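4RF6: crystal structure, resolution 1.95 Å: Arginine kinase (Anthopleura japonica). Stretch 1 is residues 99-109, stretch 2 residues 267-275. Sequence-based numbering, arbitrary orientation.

Stretch 1, residues 99-109: PYKLATGHNSD
Stretch 2 (267-275) QHTKKHGYL

This is a small, mainly polar contact in which an irregular segment, residues 99-109, lies against the turn of a β-hairpin, residues 267-275, and is fastened largely through backbone carbonyl groups. Together the two sides bury 494 Å².

Stretch 2 forms an antiparallel hairpin. Thr 269 N donates to Gly 273 O (3.1 Å), Gly 273 N donates to Thr 269 O (2.9 Å), and Leu 275 N donates to Gln 267 O (3.2 Å), pairing the strands around the turn Lys 270-His 272. Lys 270 and Lys 271 have phi/psi of -56/-44 and -72/-39, and His 272 has -103/-14. Thr 269, with chi1 p, accepts at OG1 from His 272 N (2.9 Å), a compact brace that a short hydroxyl side chain supplies well. Gly 273 leaves the turn at 72/-148, a positive phi that favours glycine.

Stretch 1 begins with a cis peptide before Pro 99. Residues 102-104 have helical angles, and Thr 104 N donates to Lys 101 O (2.8 Å). Gly 105 then opens the chain to 93/165, where a CB would be jammed against the preceding carbonyl and would also lie 3.0 Å from Lys 270 CE. Beyond it, residues 106-109 are extended.

The register sets Gly 105 beside Lys 271, with their CA atoms 4.5 Å apart, and His 106 beside Lys 270, at 5.6 Å between CA atoms. Here His 106 N donates to Lys 270 O (2.8 Å, N-H...O angle 143°). The next carbonyl of the turn is also used: Tyr 100, with chi1 t and chi2 78°, directs its CA-to-CB bond toward stretch 2, and its OH donates to Lys 271 O at 2.6 Å, near the plane of the ring. Tyrosine has the length to deliver a hydroxyl to this point from a buried position.

Lys 270 (t, p, t, t) brings its ammonium group back to stretch 1, where NZ donates to His 106 O (3.1 Å). Lys 270 NZ also lies 2.6 Å from Asn 107 OD1, but at a poor hydrogen-bonding angle. Water 1 sits between the two backbones, 2.5 Å from His 106 O and 3.1 Å from Thr 269 O, within hydrogen-bonding reach of both.

Side-chain packing adds to these bonds. Leu 102, buried with chi1 m and chi2 143°, packs its CB 3.5 Å from Lys 271 CG and its CD2 4.0 Å from His 272 NE2; the aliphatic part of a lysine suits such a neighbour. His 106 (chi1 t, chi2 88°) is buried, and its CD2 approaches Gly 273 CA at 3.5 Å. An ideal CB on Gly 273 would clash with His 106 CD2 at 2.9 Å, so the bare glycine makes room for the imidazole.

At the far end, Ser 108 (chi1 m) points toward the hairpin and accepts at OG from His 268 NE2 (2.8 Å), at the edge of the imidazole (chi1 t, chi2 -90°). The small serine also fits beside Tyr 274, whose CE2 lies 3.6 Å from Ser 108 OG.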

# COMPACT_ATOMS: atom_id res chain seq x y z
N PRO A 99 -8.90 -7.10 -33.15
CA PRO A 99 -9.61 -7.12 -34.43
C PRO A 99 -10.36 -5.84 -34.77
O PRO A 99 -11.25 -5.90 -35.62
CB PRO A 99 -10.62 -8.25 -34.21
CG PRO A 99 -11.00 -8.08 -32.77
CD PRO A 99 -9.76 -7.59 -32.05
N TYR A 100 -10.04 -4.71 -34.14
CA TYR A 100 -10.78 -3.47 -34.43
C TYR A 100 -10.67 -3.03 -35.88
O TYR A 100 -9.59 -3.07 -36.47
CB TYR A 100 -10.36 -2.32 -33.50
CG TYR A 100 -11.10 -1.02 -33.80
CD1 TYR A 100 -12.41 -0.83 -33.36
CD2 TYR A 100 -10.50 -0.00 -34.53
CE1 TYR A 100 -13.09 0.35 -33.64
CE2 TYR A 100 -11.17 1.18 -34.81
CZ TYR A 100 -12.46 1.35 -34.36
OH TYR A 100 -13.13 2.52 -34.64
N LYS A 101 -11.80 -2.63 -36.46
CA LYS A 101 -11.83 -2.05 -37.80
C LYS A 101 -12.32 -0.61 -37.73
O LYS A 101 -13.37 -0.35 -37.15
CB LYS A 101 -12.75 -2.86 -38.72
CG LYS A 101 -12.24 -4.25 -39.04
CD LYS A 101 -10.82 -4.19 -39.56
CE LYS A 101 -10.16 -5.56 -39.52
NZ LYS A 101 -11.03 -6.61 -40.11
N LEU A 102 -11.55 0.30 -38.33
CA LEU A 102 -11.89 1.73 -38.33
C LEU A 102 -13.31 1.97 -38.86
O LEU A 102 -14.02 2.86 -38.38
CB LEU A 102 -10.86 2.51 -39.14
CG LEU A 102 -9.46 2.51 -38.54
CD1 LEU A 102 -8.39 2.43 -39.61
CD2 LEU A 102 -9.24 3.74 -37.68
N ALA A 103 -13.73 1.15 -39.82
CA ALA A 103 -15.07 1.25 -40.39
C ALA A 103 -16.17 1.01 -39.35
O ALA A 103 -17.27 1.58 -39.45
CB ALA A 103 -15.21 0.27 -41.55
N THR A 104 -15.88 0.15 -38.38
CA THR A 104 -16.84 -0.20 -37.33
C THR A 104 -17.20 1.01 -36.47
O THR A 104 -18.36 1.20 -36.10
CB THR A 104 -16.29 -1.32 -36.42
OG1 THR A 104 -15.92 -2.45 -37.22
CG2 THR A 104 -17.32 -1.74 -35.39
N GLY A 105 -16.20 1.82 -36.15
CA GLY A 105 -16.42 2.99 -35.32
C GLY A 105 -16.19 2.69 -33.85
O GLY A 105 -16.14 1.52 -33.46
N HIS A 106 -16.06 3.74 -33.04
CA HIS A 106 -15.77 3.57 -31.62
C HIS A 106 -16.75 4.37 -30.76
O HIS A 106 -17.10 5.51 -31.10
CB HIS A 106 -14.33 4.02 -31.33
CG HIS A 106 -13.97 4.03 -29.88
ND1 HIS A 106 -13.46 2.93 -29.22
CD2 HIS A 106 -14.02 5.02 -28.95
CE1 HIS A 106 -13.23 3.24 -27.96
NE2 HIS A 106 -13.56 4.50 -27.77
N ASN A 107 -17.21 3.79 -29.66
CA ASN A 107 -18.06 4.53 -28.73
C ASN A 107 -17.39 4.77 -27.38
O ASN A 107 -16.91 3.84 -26.74
CB ASN A 107 -19.41 3.83 -28.54
CG ASN A 107 -20.22 3.79 -29.82
OD1 ASN A 107 -20.85 4.79 -30.19
ND2 ASN A 107 -20.21 2.66 -30.50
N SER A 108 -17.35 6.04 -26.97
CA SER A 108 -16.79 6.43 -25.68
C SER A 108 -17.89 6.42 -24.63
O SER A 108 -19.06 6.64 -24.95
CB SER A 108 -16.19 7.82 -25.77
OG SER A 108 -15.23 7.90 -26.80
N ASP A 109 -17.52 6.16 -23.37
CA ASP A 109 -18.47 6.19 -22.27
C ASP A 109 -17.72 6.40 -20.96
O ASP A 109 -17.10 5.48 -20.42
CB ASP A 109 -19.32 4.91 -22.22
CG ASP A 109 -20.40 4.95 -21.15
OD1 ASP A 109 -20.54 6.00 -20.48
OD2 ASP A 109 -21.10 3.93 -20.98
N GLN A 267 -9.78 16.24 -28.07
CA GLN A 267 -9.69 15.75 -29.45
C GLN A 267 -10.26 14.33 -29.50
O GLN A 267 -9.89 13.48 -28.70
CB GLN A 267 -8.25 15.77 -29.95
CG GLN A 267 -7.64 17.16 -29.97
CD GLN A 267 -6.24 17.18 -30.54
OE1 GLN A 267 -5.95 16.52 -31.54
NE2 GLN A 267 -5.36 17.94 -29.90
N HIS A 268 -11.16 14.10 -30.47
CA HIS A 268 -12.04 12.93 -30.44
C HIS A 268 -12.73 12.78 -31.80
O HIS A 268 -13.25 13.76 -32.35
CB HIS A 268 -13.07 13.15 -29.32
CG HIS A 268 -13.99 11.99 -29.08
ND1 HIS A 268 -15.19 11.85 -29.73
CD2 HIS A 268 -13.89 10.94 -28.23
CE1 HIS A 268 -15.80 10.76 -29.30
NE2 HIS A 268 -15.03 10.18 -28.39
N THR A 269 -12.74 11.56 -32.35
CA THR A 269 -13.41 11.27 -33.62
C THR A 269 -14.17 9.94 -33.53
O THR A 269 -13.80 9.08 -32.72
CB THR A 269 -12.42 11.14 -34.80
OG1 THR A 269 -11.67 9.93 -34.66
CG2 THR A 269 -11.47 12.34 -34.87
N LYS A 270 -15.22 9.76 -34.32
CA LYS A 270 -16.00 8.52 -34.27
C LYS A 270 -15.10 7.29 -34.51
O LYS A 270 -15.19 6.29 -33.80
CB LYS A 270 -17.12 8.53 -35.32
CG LYS A 270 -17.96 7.25 -35.32
CD LYS A 270 -18.52 6.97 -33.93
CE LYS A 270 -19.27 5.64 -33.87
NZ LYS A 270 -19.84 5.40 -32.51
N LYS A 271 -14.23 7.40 -35.50
CA LYS A 271 -13.36 6.30 -35.93
C LYS A 271 -12.24 5.98 -34.94
O LYS A 271 -11.91 4.80 -34.73
CB LYS A 271 -12.76 6.65 -37.28
CG LYS A 271 -12.34 5.49 -38.13
CD LYS A 271 -12.23 5.91 -39.60
CE LYS A 271 -11.50 7.24 -39.75
NZ LYS A 271 -11.49 7.72 -41.16
N HIS A 272 -11.64 7.01 -34.36
CA HIS A 272 -10.43 6.84 -33.54
C HIS A 272 -10.64 6.89 -32.02
O HIS A 272 -9.74 6.54 -31.27
CB HIS A 272 -9.37 7.90 -33.88
CG HIS A 272 -8.86 7.85 -35.28
ND1 HIS A 272 -9.40 8.62 -36.29
CD2 HIS A 272 -7.85 7.14 -35.84
CE1 HIS A 272 -8.74 8.38 -37.42
NE2 HIS A 272 -7.80 7.49 -37.17
N GLY A 273 -11.79 7.36 -31.57
CA GLY A 273 -11.94 7.61 -30.14
C GLY A 273 -11.11 8.84 -29.80
O GLY A 273 -10.96 9.75 -30.62
N TYR A 274 -10.55 8.89 -28.59
CA TYR A 274 -9.68 10.00 -28.24
C TYR A 274 -8.34 9.93 -28.97
O TYR A 274 -7.69 8.88 -29.02
CB TYR A 274 -9.50 10.08 -26.72
CG TYR A 274 -10.81 10.40 -26.04
CD1 TYR A 274 -11.32 11.70 -26.07
CD2 TYR A 274 -11.56 9.41 -25.42
CE1 TYR A 274 -12.52 12.00 -25.47
CE2 TYR A 274 -12.77 9.71 -24.82
CZ TYR A 274 -13.24 11.00 -24.86
OH TYR A 274 -14.44 11.30 -24.26
N LEU A 275 -7.94 11.06 -29.55
CA LEU A 275 -6.70 11.14 -30.30
C LEU A 275 -5.52 11.28 -29.36
O LEU A 275 -5.58 12.03 -28.38
CB LEU A 275 -6.74 12.32 -31.26
CG LEU A 275 -7.93 12.26 -32.21
CD1 LEU A 275 -7.98 13.49 -33.06
CD2 LEU A 275 -7.85 11.02 -33.08
O HOH W 1 -15.59 7.43 -30.88